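Multicopper oxidase (Arthrobacter sp. FB24, PDB 3GDC) probably oxidises phenol-like substrates as a laccase, passing electrons from a mononuclear copper to a trinuclear copper cluster where dioxygen is reduced to water. Local coordinates at the interface of chains A and B. Numbering follows the deposited sequence. Chains: chain A/B, Multicopper oxidase.

Contact 1: the interface of chains A and B. Residues chain A 227, 242, 244; chain B 93-95, 125, 129, 233, 235, 253.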
ATOM      1  N   PHE A 227      19.515   4.304  -0.558  1.00 17.66           N
ATOM      2  CA  PHE A 227      18.655   3.137  -0.550  1.00 17.18           C
ATOM      3  C   PHE A 227      18.761   2.493   0.824  1.00 17.34           C
ATOM      4  O   PHE A 227      19.792   2.621   1.493  1.00 17.94           O
ATOM      5  CB  PHE A 227      19.078   2.145  -1.633  1.00 17.92           C
ATOM      6  CG  PHE A 227      18.497   2.450  -2.977  1.00 17.83           C
ATOM      7  CD1 PHE A 227      18.932   3.558  -3.696  1.00 19.94           C
ATOM      8  CD2 PHE A 227      17.493   1.647  -3.515  1.00 18.92           C
ATOM      9  CE1 PHE A 227      18.378   3.858  -4.933  1.00 19.97           C
ATOM     10  CE2 PHE A 227      16.939   1.943  -4.757  1.00 20.18           C
ATOM     11  CZ  PHE A 227      17.386   3.050  -5.455  1.00 19.23           C
ATOM     12  N   TYR A 242      14.715  -3.779  -0.700  1.00 18.81           N
ATOM     13  CA  TYR A 242      15.824  -2.841  -0.748  1.00 18.47           C
ATOM     14  C   TYR A 242      15.371  -1.736  -1.700  1.00 17.97           C
ATOM     15  O   TYR A 242      15.163  -1.989  -2.887  1.00 18.02           O
ATOM     16  CB  TYR A 242      17.095  -3.535  -1.256  1.00 19.02           C
ATOM     17  CG  TYR A 242      18.331  -2.659  -1.293  1.00 19.78           C
ATOM     18  CD1 TYR A 242      18.897  -2.170  -0.116  1.00 20.06           C
ATOM     19  CD2 TYR A 242      18.956  -2.339  -2.506  1.00 20.40           C
ATOM     20  CE1 TYR A 242      20.037  -1.377  -0.130  1.00 21.24           C
ATOM     21  CE2 TYR A 242      20.113  -1.541  -2.529  1.00 20.79           C
ATOM     22  CZ  TYR A 242      20.646  -1.070  -1.333  1.00 21.00           C
ATOM     23  OH  TYR A 242      21.778  -0.279  -1.316  1.00 21.63           O
ATOM     24  N   ASP A 244      14.245   2.934  -2.070  1.00 16.50           N
ATOM     25  CA  ASP A 244      14.375   4.308  -1.584  1.00 16.66           C
ATOM     26  C   ASP A 244      13.045   4.942  -1.189  1.00 15.95           C
ATOM     27  O   ASP A 244      13.028   6.065  -0.709  1.00 15.15           O
ATOM     28  CB  ASP A 244      15.103   5.192  -2.607  1.00 16.79           C
ATOM     29  CG  ASP A 244      14.407   5.212  -3.975  1.00 18.27           C
ATOM     30  OD1 ASP A 244      13.196   4.934  -4.036  1.00 20.44           O
ATOM     31  OD2 ASP A 244      15.080   5.508  -4.974  1.00 20.21           O
TER
ATOM     32  N   HIS B  93      16.363   8.850  -8.812  1.00 20.69           N
ATOM     33  CA  HIS B  93      16.282   7.828  -7.776  1.00 21.92           C
ATOM     34  C   HIS B  93      17.430   6.864  -8.045  1.00 22.76           C
ATOM     35  O   HIS B  93      17.388   6.078  -8.990  1.00 24.89           O
ATOM     36  CB  HIS B  93      14.935   7.104  -7.845  1.00 21.53           C
ATOM     37  CG  HIS B  93      13.779   7.902  -7.322  1.00 22.14           C
ATOM     38  ND1 HIS B  93      12.986   7.463  -6.281  1.00 21.86           N
ATOM     39  CD2 HIS B  93      13.287   9.110  -7.685  1.00 20.68           C
ATOM     40  CE1 HIS B  93      12.042   8.356  -6.043  1.00 22.09           C
ATOM     41  NE2 HIS B  93      12.206   9.369  -6.875  1.00 21.45           N
ATOM     42  N   GLY B  94      18.467   6.947  -7.229  1.00 22.68           N
ATOM     43  CA  GLY B  94      19.705   6.202  -7.428  1.00 22.91           C
ATOM     44  C   GLY B  94      20.699   6.800  -6.452  1.00 22.79           C
ATOM     45  O   GLY B  94      20.418   7.822  -5.837  1.00 23.35           O
ATOM     46  N   VAL B  95      21.854   6.164  -6.301  1.00 22.72           N
ATOM     47  CA  VAL B  95      22.854   6.636  -5.358  1.00 22.53           C
ATOM     48  C   VAL B  95      23.746   7.665  -6.051  1.00 22.72           C
ATOM     49  O   VAL B  95      24.249   7.412  -7.150  1.00 22.53           O
ATOM     50  CB  VAL B  95      23.680   5.463  -4.785  1.00 22.81           C
ATOM     51  CG1 VAL B  95      24.852   5.971  -3.963  1.00 22.71           C
ATOM     52  CG2 VAL B  95      22.788   4.556  -3.937  1.00 22.94           C
ATOM     53  N   PRO B 125      22.220   1.494  -7.177  1.00 20.75           N
ATOM     54  CA  PRO B 125      22.315   0.039  -7.256  1.00 20.45           C
ATOM     55  C   PRO B 125      21.595  -0.440  -8.507  1.00 20.39           C
ATOM     56  O   PRO B 125      20.866   0.351  -9.135  1.00 20.12           O
ATOM     57  CB  PRO B 125      21.528  -0.418  -6.025  1.00 20.46           C
ATOM     58  CG  PRO B 125      20.478   0.640  -5.867  1.00 20.19           C
ATOM     59  CD  PRO B 125      21.174   1.921  -6.222  1.00 20.78           C
ATOM     60  N   HIS B 129      14.439   2.077 -11.636  1.00 17.90           N
ATOM     61  CA  HIS B 129      14.418   3.366 -10.986  1.00 17.51           C
ATOM     62  C   HIS B 129      13.722   4.381 -11.895  1.00 17.47           C
ATOM     63  O   HIS B 129      13.056   4.004 -12.864  1.00 16.70           O
ATOM     64  CB  HIS B 129      15.848   3.801 -10.639  1.00 18.09           C
ATOM     65  CG  HIS B 129      16.641   2.747  -9.923  1.00 19.24           C
ATOM     66  ND1 HIS B 129      16.218   2.166  -8.745  1.00 20.24           N
ATOM     67  CD2 HIS B 129      17.812   2.144 -10.241  1.00 20.10           C
ATOM     68  CE1 HIS B 129      17.101   1.258  -8.364  1.00 21.03           C
ATOM     69  NE2 HIS B 129      18.073   1.220  -9.259  1.00 19.57           N
ATOM     70  N   THR B 233      11.058  -2.721  -6.828  1.00 17.70           N
ATOM     71  CA  THR B 233      12.197  -1.865  -7.173  1.00 17.57           C
ATOM     72  C   THR B 233      13.220  -2.574  -8.086  1.00 17.51           C
ATOM     73  O   THR B 233      14.227  -1.986  -8.459  1.00 17.54           O
ATOM     74  CB  THR B 233      12.861  -1.244  -5.893  1.00 17.61           C
ATOM     75  OG1 THR B 233      11.839  -0.920  -4.936  1.00 18.24           O
ATOM     76  CG2 THR B 233      13.649   0.018  -6.231  1.00 17.65           C
ATOM     77  N   THR B 235      15.332  -4.670  -7.331  1.00 19.40           N
ATOM     78  CA  THR B 235      16.635  -4.657  -6.657  1.00 20.29           C
ATOM     79  C   THR B 235      17.103  -6.031  -6.168  1.00 21.72           C
ATOM     80  O   THR B 235      18.236  -6.172  -5.701  1.00 21.23           O
ATOM     81  CB  THR B 235      16.630  -3.687  -5.470  1.00 19.83           C
ATOM     82  OG1 THR B 235      15.484  -3.962  -4.657  1.00 19.33           O
ATOM     83  CG2 THR B 235      16.572  -2.226  -5.970  1.00 19.11           C
ATOM     84  N   ARG B 253       8.014   1.342  -7.866  1.00 17.38           N
ATOM     85  CA  ARG B 253       8.201   0.722  -9.168  1.00 17.61           C
ATOM     86  C   ARG B 253       8.750  -0.674  -8.948  1.00 17.78           C
ATOM     87  O   ARG B 253       9.197  -1.013  -7.854  1.00 17.36           O
ATOM     88  CB  ARG B 253       9.173   1.535 -10.030  1.00 17.30           C
ATOM     89  CG  ARG B 253      10.623   1.544  -9.578  1.00 17.61           C
ATOM     90  CD  ARG B 253      10.872   2.529  -8.436  1.00 16.74           C
ATOM     91  NE  ARG B 253      12.302   2.708  -8.172  1.00 16.56           N
ATOM     92  CZ  ARG B 253      12.802   3.419  -7.164  1.00 16.96           C
ATOM     93  NH1 ARG B 253      14.113   3.501  -7.014  1.00 17.20           N
ATOM     94  NH2 ARG B 253      12.001   4.061  -6.312  1.00 17.84           N
TER
HETATM   95  O   HOH W   1      13.345  -4.952  -2.995  1.00 20.08           O
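OD1 of the A:Asp244 carboxylate accepts a hydrogen bond from B:Arg253 NH2 at 2.7 Å; NH2 comes to the syn side of OD1, and the oxygen lies near the guanidinium plane. NH1 donates to A:Asp244 OD2 at 3.0 Å but comes from above the carboxylate plane, the two flat groups being 46° apart. This end-on, two-nitrogen salt bridge is joined by B:His93, a copper ligand, whose ND1 makes weak bonds to both oxygens and which the carboxylate may help to orient. B:Arg253 NH1 also donates in plane to B:His129 ND1 at 3.0 Å, and B:His129 NE2 reaches B:Pro125 O. An alanine in place of B:Arg253 would probably leave the A:Asp244 carboxylate without its cationic mate and set the B:His129 ring freer to turn. Beside this polar knot, A:Phe227 is wedged into chain B: B:Pro125 CG sits over one ring face, 3.7 Å from the centroid, and B:His129 CE1 lies 3.4 Å from A:Phe227 CZ, its ring turned edge-to-face at 74°. B:Thr235 OG1, held between backbone N and carbonyl carbon (chi1 50°), donates to an in-plane lone pair of A:Tyr242 O at 2.7 Å; water 1 links the same hydroxyl to A:Tyr242 N.

Contact 2: the interface of chains A and B. Residues chain A 218, 247, 272; chain B 215-218, 249.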
ATOM      1  N   ILE A 218      -2.951   6.645   3.402  1.00 17.81           N
ATOM      2  CA  ILE A 218      -1.592   6.116   3.273  1.00 17.65           C
ATOM      3  C   ILE A 218      -0.537   7.212   3.386  1.00 17.25           C
ATOM      4  O   ILE A 218      -0.757   8.360   2.979  1.00 17.07           O
ATOM      5  CB  ILE A 218      -1.417   5.258   1.975  1.00 18.11           C
ATOM      6  CG1 ILE A 218      -0.134   4.411   2.023  1.00 19.28           C
ATOM      7  CG2 ILE A 218      -1.464   6.134   0.717  1.00 18.50           C
ATOM      8  CD1 ILE A 218      -0.198   3.114   1.215  1.00 20.45           C
ATOM      9  N   SER A 247       5.804   2.673   1.627  1.00 16.15           N
ATOM     10  CA  SER A 247       4.493   3.174   2.040  1.00 16.30           C
ATOM     11  C   SER A 247       3.988   2.448   3.287  1.00 16.16           C
ATOM     12  O   SER A 247       4.357   1.285   3.536  1.00 16.63           O
ATOM     13  CB  SER A 247       3.481   3.031   0.901  1.00 17.19           C
ATOM     14  OG  SER A 247       3.255   1.661   0.601  1.00 19.64           O
ATOM     15  N   LYS A 272       4.316  11.530  -1.220  1.00 23.50           N
ATOM     16  CA  LYS A 272       3.031  12.163  -1.478  1.00 24.09           C
ATOM     17  C   LYS A 272       3.267  13.665  -1.336  1.00 24.50           C
ATOM     18  O   LYS A 272       3.389  14.187  -0.226  1.00 23.97           O
ATOM     19  CB  LYS A 272       1.970  11.668  -0.489  1.00 24.75           C
ATOM     20  CG  LYS A 272       0.579  12.248  -0.748  1.00 26.89           C
ATOM     21  CD  LYS A 272      -0.254  11.293  -1.560  1.00 30.61           C
ATOM     22  CE  LYS A 272      -1.218  12.025  -2.484  1.00 30.73           C
ATOM     23  NZ  LYS A 272      -1.967  13.134  -1.843  1.00 32.75           N
TER
ATOM     24  N   TYR B 215      -1.258  13.383  -7.057  1.00 22.55           N
ATOM     25  CA  TYR B 215      -2.561  13.687  -6.439  1.00 23.06           C
ATOM     26  C   TYR B 215      -3.241  12.485  -5.773  1.00 23.09           C
ATOM     27  O   TYR B 215      -3.523  12.517  -4.564  1.00 23.56           O
ATOM     28  CB  TYR B 215      -3.502  14.415  -7.424  1.00 24.38           C
ATOM     29  CG  TYR B 215      -2.871  15.654  -8.035  1.00 25.15           C
ATOM     30  CD1 TYR B 215      -2.513  16.747  -7.239  1.00 27.33           C
ATOM     31  CD2 TYR B 215      -2.604  15.722  -9.407  1.00 26.74           C
ATOM     32  CE1 TYR B 215      -1.917  17.889  -7.792  1.00 28.14           C
ATOM     33  CE2 TYR B 215      -2.010  16.858  -9.974  1.00 26.55           C
ATOM     34  CZ  TYR B 215      -1.671  17.934  -9.161  1.00 27.85           C
ATOM     35  OH  TYR B 215      -1.089  19.052  -9.717  1.00 28.59           O
ATOM     36  N   ASP B 216      -3.511  11.442  -6.555  1.00 22.07           N
ATOM     37  CA  ASP B 216      -4.041  10.189  -6.025  1.00 21.65           C
ATOM     38  C   ASP B 216      -2.911   9.460  -5.298  1.00 20.77           C
ATOM     39  O   ASP B 216      -1.807   9.354  -5.831  1.00 19.77           O
ATOM     40  CB  ASP B 216      -4.593   9.310  -7.145  1.00 22.03           C
ATOM     41  CG  ASP B 216      -5.835   9.899  -7.804  1.00 24.14           C
ATOM     42  OD1 ASP B 216      -6.898   9.956  -7.150  1.00 27.12           O
ATOM     43  OD2 ASP B 216      -5.752  10.284  -8.987  1.00 24.93           O
ATOM     44  N   PRO B 217      -3.178   8.971  -4.067  1.00 20.17           N
ATOM     45  CA  PRO B 217      -2.097   8.387  -3.258  1.00 19.43           C
ATOM     46  C   PRO B 217      -1.553   7.031  -3.725  1.00 19.30           C
ATOM     47  O   PRO B 217      -0.418   6.672  -3.367  1.00 18.36           O
ATOM     48  CB  PRO B 217      -2.741   8.250  -1.875  1.00 19.82           C
ATOM     49  CG  PRO B 217      -4.187   8.077  -2.149  1.00 20.02           C
ATOM     50  CD  PRO B 217      -4.470   8.949  -3.353  1.00 20.20           C
ATOM     51  N   ILE B 218      -2.342   6.269  -4.484  1.00 18.84           N
ATOM     52  CA  ILE B 218      -1.909   4.928  -4.885  1.00 18.95           C
ATOM     53  C   ILE B 218      -2.457   4.525  -6.251  1.00 18.72           C
ATOM     54  O   ILE B 218      -3.569   4.909  -6.628  1.00 18.68           O
ATOM     55  CB  ILE B 218      -2.265   3.829  -3.800  1.00 19.34           C
ATOM     56  CG1 ILE B 218      -1.328   2.613  -3.928  1.00 19.89           C
ATOM     57  CG2 ILE B 218      -3.744   3.461  -3.839  1.00 20.06           C
ATOM     58  CD1 ILE B 218      -1.150   1.777  -2.626  1.00 19.15           C
ATOM     59  N   VAL B 249       2.634   3.287  -4.633  1.00 16.98           N
ATOM     60  CA  VAL B 249       2.415   4.710  -4.384  1.00 17.01           C
ATOM     61  C   VAL B 249       3.315   5.460  -5.371  1.00 17.05           C
ATOM     62  O   VAL B 249       4.113   4.836  -6.087  1.00 16.52           O
ATOM     63  CB  VAL B 249       2.689   5.119  -2.907  1.00 16.95           C
ATOM     64  CG1 VAL B 249       1.745   4.352  -1.971  1.00 16.53           C
ATOM     65  CG2 VAL B 249       4.159   4.891  -2.522  1.00 16.68           C
TER
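This is a mainly apolar patch between identical chains packed through unlike surfaces; it closes one part of the boundary in the deposited trimer, the oligomer expected of a two-domain laccase. A:Ile218, at the start of strand 218-223, uses two branches. Its CG2 methyl meets the ring carbon CB of B:Pro217 at 3.6 Å, while CG1, anti to the backbone N (chi1 -165°), carries CD1 the other way, to 3.9 Å from B:Val249 CG1. The tip of B:Ile218 comes in at about a right angle, CD1 of each isoleucine 4.2 Å from CD1 of the other. The same residue thus meets its own counterpart, as might occur near a three-fold axis. B:Val249 CG1 is shared: it also touches A:Ser247 CB at 3.6 Å, with the valine CG2 farther from that carbon. At the far end of the patch A:Lys272 lies alongside B:Pro217, pointing the same way, its CD 3.8 Å from B:Pro217 CA. B:Pro217 CB thus touches both the lysine stem and the A:Ile218 methyl. Bends in the lysine chain, the last with chi4 -46°, bring A:Lys272 NZ, the terminal amine, to 3.2 Å from the backbone carbonyl B:Tyr215 O, at best a weak, poorly directed hydrogen bond.

Contact 3: the interface of chains A and B. Residues chain A 271, 273; chain B 132, 138-139, 142, 214, 250.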
ATOM      1  N   HIS A 271       6.675  10.805  -0.286  1.00 19.41           N
ATOM      2  CA  HIS A 271       6.602  10.894  -1.741  1.00 21.18           C
ATOM      3  C   HIS A 271       5.168  11.213  -2.193  1.00 21.79           C
ATOM      4  O   HIS A 271       4.846  11.164  -3.380  1.00 22.73           O
ATOM      5  CB  HIS A 271       7.178   9.655  -2.434  1.00 20.64           C
ATOM      6  CG  HIS A 271       7.791   9.957  -3.768  1.00 22.19           C
ATOM      7  ND1 HIS A 271       7.068  10.510  -4.803  1.00 23.92           N
ATOM      8  CD2 HIS A 271       9.057   9.817  -4.227  1.00 23.86           C
ATOM      9  CE1 HIS A 271       7.859  10.688  -5.846  1.00 24.27           C
ATOM     10  NE2 HIS A 271       9.072  10.274  -5.524  1.00 24.28           N
ATOM     11  N   THR A 273       3.333  14.349  -2.474  1.00 24.72           N
ATOM     12  CA  THR A 273       3.785  15.743  -2.550  1.00 24.79           C
ATOM     13  C   THR A 273       2.985  16.725  -1.679  1.00 23.94           C
ATOM     14  O   THR A 273       3.565  17.616  -1.068  1.00 23.95           O
ATOM     15  CB  THR A 273       3.861  16.232  -4.027  1.00 25.40           C
ATOM     16  OG1 THR A 273       2.544  16.515  -4.520  1.00 28.89           O
ATOM     17  CG2 THR A 273       4.505  15.167  -4.892  1.00 25.74           C
TER
ATOM     18  N   HIS B 132      12.791  12.546 -12.135  1.00 17.84           N
ATOM     19  CA  HIS B 132      11.758  13.547 -12.343  1.00 18.34           C
ATOM     20  C   HIS B 132      12.232  14.914 -11.863  1.00 18.71           C
ATOM     21  O   HIS B 132      13.235  15.016 -11.153  1.00 18.39           O
ATOM     22  CB  HIS B 132      10.461  13.141 -11.640  1.00 18.10           C
ATOM     23  CG  HIS B 132      10.611  12.963 -10.162  1.00 18.28           C
ATOM     24  ND1 HIS B 132      10.598  14.023  -9.285  1.00 16.73           N
ATOM     25  CD2 HIS B 132      10.776  11.849  -9.408  1.00 18.83           C
ATOM     26  CE1 HIS B 132      10.745  13.571  -8.049  1.00 20.23           C
ATOM     27  NE2 HIS B 132      10.855  12.257  -8.098  1.00 17.60           N
ATOM     28  N   LEU B 138       6.266  21.388  -6.224  1.00 29.60           N
ATOM     29  CA  LEU B 138       6.546  20.006  -6.644  1.00 29.46           C
ATOM     30  C   LEU B 138       5.462  19.323  -7.472  1.00 29.01           C
ATOM     31  O   LEU B 138       5.777  18.597  -8.414  1.00 28.88           O
ATOM     32  CB  LEU B 138       6.878  19.124  -5.433  1.00 29.82           C
ATOM     33  CG  LEU B 138       8.236  19.307  -4.754  1.00 31.14           C
ATOM     34  CD1 LEU B 138       8.211  18.672  -3.350  1.00 32.55           C
ATOM     35  CD2 LEU B 138       9.378  18.733  -5.617  1.00 31.99           C
ATOM     36  N   ALA B 139       4.195  19.536  -7.117  1.00 28.78           N
ATOM     37  CA  ALA B 139       3.094  18.833  -7.780  1.00 28.37           C
ATOM     38  C   ALA B 139       3.028  19.084  -9.294  1.00 28.07           C
ATOM     39  O   ALA B 139       3.065  18.123 -10.069  1.00 27.71           O
ATOM     40  CB  ALA B 139       1.752  19.126  -7.100  1.00 28.84           C
ATOM     41  N   ILE B 142       6.178  17.658 -11.395  1.00 24.27           N
ATOM     42  CA  ILE B 142       6.087  16.249 -11.779  1.00 24.07           C
ATOM     43  C   ILE B 142       4.882  16.032 -12.691  1.00 23.17           C
ATOM     44  O   ILE B 142       5.003  15.406 -13.737  1.00 23.54           O
ATOM     45  CB  ILE B 142       5.949  15.301 -10.559  1.00 23.83           C
ATOM     46  CG1 ILE B 142       7.086  15.521  -9.562  1.00 25.17           C
ATOM     47  CG2 ILE B 142       5.914  13.837 -11.029  1.00 24.97           C
ATOM     48  CD1 ILE B 142       6.779  14.983  -8.150  1.00 25.01           C
ATOM     49  N   GLU B 214       0.444  11.573  -9.739  1.00 20.71           N
ATOM     50  CA  GLU B 214       0.341  12.644  -8.750  1.00 21.64           C
ATOM     51  C   GLU B 214      -1.099  12.746  -8.222  1.00 22.09           C
ATOM     52  O   GLU B 214      -2.028  12.230  -8.846  1.00 21.65           O
ATOM     53  CB  GLU B 214       0.811  13.973  -9.387  1.00 22.02           C
ATOM     54  CG  GLU B 214       0.988  15.148  -8.435  1.00 23.85           C
ATOM     55  CD  GLU B 214       1.796  14.781  -7.204  1.00 26.84           C
ATOM     56  OE1 GLU B 214       3.038  14.745  -7.315  1.00 27.59           O
ATOM     57  OE2 GLU B 214       1.190  14.520  -6.130  1.00 29.84           O
ATOM     58  N   GLN B 250       3.196   6.784  -5.432  1.00 17.86           N
ATOM     59  CA  GLN B 250       4.094   7.534  -6.314  1.00 18.47           C
ATOM     60  C   GLN B 250       5.563   7.284  -5.927  1.00 18.50           C
ATOM     61  O   GLN B 250       5.930   7.349  -4.746  1.00 17.86           O
ATOM     62  CB  GLN B 250       3.767   9.024  -6.308  1.00 18.50           C
ATOM     63  CG  GLN B 250       4.423   9.794  -7.486  1.00 19.28           C
ATOM     64  CD  GLN B 250       4.367  11.302  -7.320  1.00 20.54           C
ATOM     65  OE1 GLN B 250       3.888  12.025  -8.211  1.00 22.83           O
ATOM     66  NE2 GLN B 250       4.862  11.792  -6.193  1.00 18.52           N
TER
HETATM   67  O   HOH W   2      -0.052  15.233  -3.631  1.00 25.51           O
HETATM   68  O   HOH W   3       2.521  12.518  -4.851  1.00 31.35           O
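The loop after strand 264-269 of chain A and the first residue of its short helix 273-276 meet strand 127-132, helix 138-143 and two loops of chain B. A:His271 and B:His132 reach toward each other tip to tip, NE2 to NE2 at 3.7 Å, their rings edge-to-face with planes 74° apart. B:His132 is a copper ligand; A:His271 ends the HAH motif and, from the family, probably completes a type 3 copper site, so that the trinuclear cluster would lie between two chains. The B:Gln250 side chain runs extended beyond CG and crosses A:His271 at about a right angle. As modelled, its amide NE2 lies in the imidazole plane at the ring edge, 2.9 Å from A:His271 ND1, a hydrogen bond if ND1 accepts; it also makes a weak bond to A:His271 O. Farther along, A:Thr273 and B:Glu214 meet tip to tip. The B:Glu214 chain bends at chi2 (49°), and its OE2 is gripped by A:Thr273 OG1 at 2.9 Å, from 56° above the carboxylate plane, by water 2, which also holds that hydroxyl, and by water 3 at 2.7 Å. The amino end of the A:273-276 helix would probably favour this carboxylate's negative charge. B:Ile142 CD1 packs 4.0 Å from A:Thr273 CG2, and water 3 bridges from B:Glu214 OE2 to A:His271 O and A:Thr273 N.

Contacts 2 and 3 are close neighbours, their C-alpha centres about 10 Å apart, and both are some 17 to 18 Å from contact 1. A:Lys272 of contact 2 sits between the two chain A residues of contact 3, and B:Val249 runs directly into B:Gln250. Strand 127-132 of chain B joins contacts 1 and 3, supplying B:His129 to one and B:His132 to the other. The copper ligands B:His93 and B:His132 are thus held within one continuous boundary against chain A, whose assembly probably completes the trinuclear centre and makes activity depend on the trimer.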